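Local coordinates for protein LD10117p (Drosophila melanogaster, PDB 5HJQ) that acts as a GTPase-activating protein for Rab35 in synaptic vesicle protein turnover and binds phosphoinositides through its TBC domain, the part described here, at residues R179-L184 with P199-L204; I215-L220 with V227-T232. All blocks are in the same frame, centred on the assembly; numbering follows the deposited sequence.

Contact 1 of 2, residues R179-L184 with P199-L204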
# COMPACT_ATOMS: atom_id res chain seq x y z
N ARG A 179 -16.02 -9.79 -4.21
CA ARG A 179 -16.54 -10.80 -3.30
C ARG A 179 -15.78 -10.79 -1.97
O ARG A 179 -16.38 -10.93 -0.91
CB ARG A 179 -16.49 -12.19 -3.93
CG ARG A 179 -16.98 -13.29 -3.00
CD ARG A 179 -17.48 -14.50 -3.77
NE ARG A 179 -16.42 -15.21 -4.48
CZ ARG A 179 -16.62 -16.26 -5.26
NH1 ARG A 179 -17.85 -16.73 -5.44
NH2 ARG A 179 -15.60 -16.85 -5.87
N ILE A 180 -14.47 -10.64 -2.05
CA ILE A 180 -13.64 -10.64 -0.84
C ILE A 180 -13.97 -9.47 0.08
O ILE A 180 -14.14 -9.66 1.29
CB ILE A 180 -12.14 -10.59 -1.19
CG1 ILE A 180 -11.71 -11.85 -1.94
CG2 ILE A 180 -11.31 -10.45 0.08
CD1 ILE A 180 -10.21 -11.96 -2.14
N VAL A 181 -14.06 -8.27 -0.48
CA VAL A 181 -14.34 -7.08 0.33
C VAL A 181 -15.75 -7.13 0.91
O VAL A 181 -16.01 -6.59 1.99
CB VAL A 181 -14.14 -5.77 -0.47
CG1 VAL A 181 -12.70 -5.65 -0.94
CG2 VAL A 181 -15.09 -5.71 -1.65
N ASN A 182 -16.67 -7.79 0.20
CA ASN A 182 -18.02 -8.00 0.71
C ASN A 182 -17.99 -8.90 1.93
O ASN A 182 -18.65 -8.62 2.93
CB ASN A 182 -18.92 -8.60 -0.37
CG ASN A 182 -19.68 -7.55 -1.16
OD1 ASN A 182 -20.86 -7.30 -0.91
ND2 ASN A 182 -19.00 -6.92 -2.11
N VAL A 183 -17.22 -9.98 1.83
CA VAL A 183 -17.05 -10.91 2.94
C VAL A 183 -16.40 -10.23 4.13
O VAL A 183 -16.85 -10.38 5.27
CB VAL A 183 -16.20 -12.13 2.52
CG1 VAL A 183 -15.81 -12.95 3.74
CG2 VAL A 183 -16.96 -12.99 1.51
N LEU A 184 -15.34 -9.47 3.87
CA LEU A 184 -14.64 -8.73 4.92
C LEU A 184 -15.58 -7.77 5.63
O LEU A 184 -15.63 -7.74 6.86
CB LEU A 184 -13.44 -7.98 4.35
CG LEU A 184 -12.22 -8.88 4.14
CD1 LEU A 184 -11.08 -8.12 3.47
CD2 LEU A 184 -11.76 -9.46 5.47
N PRO A 199 -7.65 -1.77 -3.03
CA PRO A 199 -6.44 -1.84 -3.87
C PRO A 199 -5.46 -2.93 -3.45
O PRO A 199 -4.83 -3.55 -4.31
CB PRO A 199 -5.81 -0.45 -3.68
CG PRO A 199 -6.96 0.43 -3.41
CD PRO A 199 -7.89 -0.39 -2.57
N ILE A 200 -5.35 -3.18 -2.15
CA ILE A 200 -4.46 -4.22 -1.64
C ILE A 200 -4.98 -5.61 -2.02
O ILE A 200 -4.22 -6.48 -2.44
CB ILE A 200 -4.29 -4.11 -0.11
CG1 ILE A 200 -3.52 -2.84 0.26
CG2 ILE A 200 -3.57 -5.33 0.44
CD1 ILE A 200 -3.27 -2.71 1.75
N THR A 201 -6.29 -5.79 -1.87
CA THR A 201 -6.95 -7.04 -2.23
C THR A 201 -6.65 -7.40 -3.68
O THR A 201 -6.36 -8.56 -3.99
CB THR A 201 -8.48 -6.94 -2.04
OG1 THR A 201 -8.77 -6.67 -0.67
CG2 THR A 201 -9.16 -8.24 -2.46
N SER A 202 -6.70 -6.40 -4.55
CA SER A 202 -6.37 -6.59 -5.96
C SER A 202 -4.92 -7.03 -6.16
O SER A 202 -4.64 -7.87 -7.01
CB SER A 202 -6.64 -5.30 -6.75
OG SER A 202 -8.03 -5.04 -6.85
N ILE A 203 -4.02 -6.45 -5.38
CA ILE A 203 -2.60 -6.77 -5.48
C ILE A 203 -2.32 -8.21 -5.07
O ILE A 203 -1.60 -8.94 -5.75
CB ILE A 203 -1.74 -5.82 -4.62
CG1 ILE A 203 -1.86 -4.38 -5.13
CG2 ILE A 203 -0.29 -6.25 -4.62
CD1 ILE A 203 -1.01 -3.39 -4.37
N LEU A 204 -2.90 -8.61 -3.94
CA LEU A 204 -2.78 -9.98 -3.45
C LEU A 204 -3.23 -10.98 -4.50
O LEU A 204 -2.59 -12.00 -4.73
CB LEU A 204 -3.61 -10.15 -2.18
CG LEU A 204 -3.15 -9.35 -0.96
CD1 LEU A 204 -4.22 -9.39 0.11
CD2 LEU A 204 -1.84 -9.91 -0.43
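Thr201 reaches across from helix 197-204 and sets its two branches against two consecutive residues of helix 171-187, its methyl against Ile180 and its hydroxyl oxygen beside Val181. Ile180 and Thr201 run past one another in opposite directions, so that the threonine methyl lies alongside the isoleucine. Thr201 CG2 comes to 3.9 Å from Ile180 CD1 and is almost as close to Ile180 CB and CG2, resting against all three together. Val181 meets the same threonine at a slant, its CG1 lying 4.1 Å from Thr201 OG1.

The torsion of Thr201 explains this division of labour. With chi1 at -60°, OG1 sits beside its own backbone N and CG2 takes the place anti to that N. From there the hydroxyl hydrogen-bonds to the carbonyl oxygen of Leu197, one turn back in its own helix, and the polar end of the side chain is satisfied without any partner in 179-184. Threonine suits the site because it is short and has a methyl for the apolar neighbour, while its hydroxyl can be absorbed by the helix that carries it. Val181 offers a gamma methyl close to its helix, and Ile180 both a gamma methyl and the delta methyl of its longer branch.

All three residues are buried, and the backbones remain well apart, with the CA atoms of Ile180 and Thr201 7.7 Å from each other. Leu217 of helix 210-221 also packs on both Ile180 and Thr201. The two helices of this all-helical TBC domain therefore meet here through van der Waals contact, and the one hydroxyl at the interface spends its hydrogen bond inside its own helix.

Contact 2 of 2, residues I215-L220 with V227-T232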
# COMPACT_ATOMS: atom_id res chain seq x y z
N ILE A 215 -7.33 -14.58 3.52
CA ILE A 215 -6.64 -14.93 4.76
C ILE A 215 -5.49 -13.95 5.05
O ILE A 215 -5.20 -13.63 6.20
CB ILE A 215 -6.11 -16.38 4.73
CG1 ILE A 215 -7.27 -17.36 4.56
CG2 ILE A 215 -5.34 -16.70 5.99
CD1 ILE A 215 -6.82 -18.82 4.42
N CYS A 216 -4.83 -13.48 3.99
CA CYS A 216 -3.85 -12.41 4.14
C CYS A 216 -4.49 -11.15 4.70
O CYS A 216 -4.00 -10.57 5.67
CB CYS A 216 -3.18 -12.09 2.80
SG CYS A 216 -1.96 -13.28 2.29
N LEU A 217 -5.59 -10.73 4.08
CA LEU A 217 -6.30 -9.51 4.46
C LEU A 217 -6.80 -9.55 5.90
O LEU A 217 -6.61 -8.59 6.65
CB LEU A 217 -7.47 -9.27 3.51
CG LEU A 217 -7.06 -8.80 2.12
CD1 LEU A 217 -8.06 -9.23 1.06
CD2 LEU A 217 -6.87 -7.29 2.11
N ALA A 218 -7.44 -10.65 6.28
CA ALA A 218 -7.96 -10.80 7.63
C ALA A 218 -6.83 -10.80 8.65
O ALA A 218 -7.02 -10.39 9.80
CB ALA A 218 -8.78 -12.08 7.75
N GLY A 219 -5.66 -11.28 8.24
CA GLY A 219 -4.49 -11.23 9.09
C GLY A 219 -4.06 -9.79 9.30
O GLY A 219 -3.92 -9.34 10.44
N LEU A 220 -3.87 -9.07 8.20
CA LEU A 220 -3.43 -7.68 8.23
C LEU A 220 -4.38 -6.77 9.01
O LEU A 220 -3.96 -6.04 9.91
CB LEU A 220 -3.28 -7.14 6.81
CG LEU A 220 -2.24 -7.83 5.93
CD1 LEU A 220 -2.05 -7.08 4.61
CD2 LEU A 220 -0.91 -7.95 6.67
N VAL A 227 0.44 -1.91 12.43
CA VAL A 227 -0.65 -1.31 11.66
C VAL A 227 -0.41 -1.52 10.16
O VAL A 227 0.69 -1.28 9.67
CB VAL A 227 -0.78 0.20 11.95
CG1 VAL A 227 -1.89 0.80 11.11
CG2 VAL A 227 -1.03 0.43 13.43
N PHE A 228 -1.44 -1.97 9.45
CA PHE A 228 -1.34 -2.20 8.01
C PHE A 228 -2.40 -1.40 7.27
O PHE A 228 -2.09 -0.61 6.38
CB PHE A 228 -1.49 -3.69 7.68
CG PHE A 228 -0.39 -4.54 8.23
CD1 PHE A 228 -0.46 -5.06 9.52
CD2 PHE A 228 0.73 -4.83 7.47
CE1 PHE A 228 0.55 -5.84 10.02
CE2 PHE A 228 1.75 -5.61 7.97
CZ PHE A 228 1.66 -6.12 9.25
N ILE A 229 -3.65 -1.63 7.64
CA ILE A 229 -4.79 -1.06 6.93
C ILE A 229 -5.71 -0.29 7.88
O ILE A 229 -6.28 -0.86 8.80
CB ILE A 229 -5.59 -2.17 6.21
CG1 ILE A 229 -4.76 -2.81 5.10
CG2 ILE A 229 -6.87 -1.61 5.63
CD1 ILE A 229 -5.37 -4.08 4.54
N ASN A 230 -5.83 1.02 7.66
CA ASN A 230 -6.69 1.84 8.50
C ASN A 230 -8.16 1.56 8.22
O ASN A 230 -8.56 1.41 7.06
CB ASN A 230 -6.38 3.32 8.30
CG ASN A 230 -5.03 3.71 8.87
OD1 ASN A 230 -4.31 4.52 8.29
ND2 ASN A 230 -4.68 3.12 10.01
N GLN A 231 -8.96 1.48 9.28
CA GLN A 231 -10.32 0.96 9.17
C GLN A 231 -11.42 1.96 9.50
O GLN A 231 -12.58 1.76 9.12
CB GLN A 231 -10.45 -0.28 10.06
CG GLN A 231 -9.57 -1.43 9.60
CD GLN A 231 -9.35 -2.47 10.68
OE1 GLN A 231 -10.25 -2.76 11.47
NE2 GLN A 231 -8.15 -3.02 10.73
N THR A 232 -11.08 3.03 10.21
CA THR A 232 -12.04 4.10 10.48
C THR A 232 -11.56 5.41 9.87
O THR A 232 -10.38 5.56 9.54
CB THR A 232 -12.28 4.30 11.99
OG1 THR A 232 -11.12 4.91 12.59
CG2 THR A 232 -12.57 2.98 12.67
O HOH W 1 -3.97 -3.26 9.96
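The Phe228 ring has Leu220 CD2 over one face, while an ordered water lies in plane at its edge and the ring of His124 meets it with the planes inclined at about 55°. Here the end of helix 210-221 in the all-helical TBC domain packs against the loop leading to helix 233-250. The leucine methyl stands 3.7 Å from the ring centroid and only 14° off the normal, a CH-pi contact nearly centred on the face. The two side chains cross at about a right angle; Phe228 chi1 of -65° carries the ring to the helix, and chi2 near 90° turns its face to Leu220.

Leucine suits this place because one branch can sit on the ring while its CB packs on Phe228 CB, 4.0 Å away at the root of the ring. Leu220 CB is also 4.3 Å from Ile229 CD1. That delta methyl, at the end of the longer branch of Ile229, reaches Leu217 CD2 as well, so Ile229 touches two leucines one helical turn apart. Replacing Phe228 by an alanine removes the ring, and is likely to open a gap over Leu220 CD2 between the helix end and the loop.

Beyond the apolar patch, the Phe228 carbonyl is hydrogen-bonded by the hydroxyl of Tyr294 in helix 284-297. The polar backbones of the two segments are joined by the water, which donates to Leu220 O at 2.8 Å and accepts from Ile229 N at 2.9 Å.

Overall arrangement
The two contacts follow each other in series along the chain, 179-184 with 199-204 first and 215-220 with 227-232 after it, all inside the Rab-GAP TBC domain. Their centres are 11 Å apart and they join directly. Leu217 of contact 2 is the main link, its CD1 lying 3.6 Å from Ile180 CG2, while Ile200 packs on Ile229. Helices 171-187, 197-204 and 210-221 thus share with the loop before helix 233-250 part of the buried core of a domain essential for phosphoinositide binding. Contact 1 lies away from the phosphoinositide-binding residues; contact 2 is nearer, the Phe228 side chain being about 12 Å from the bound inositol trisphosphate.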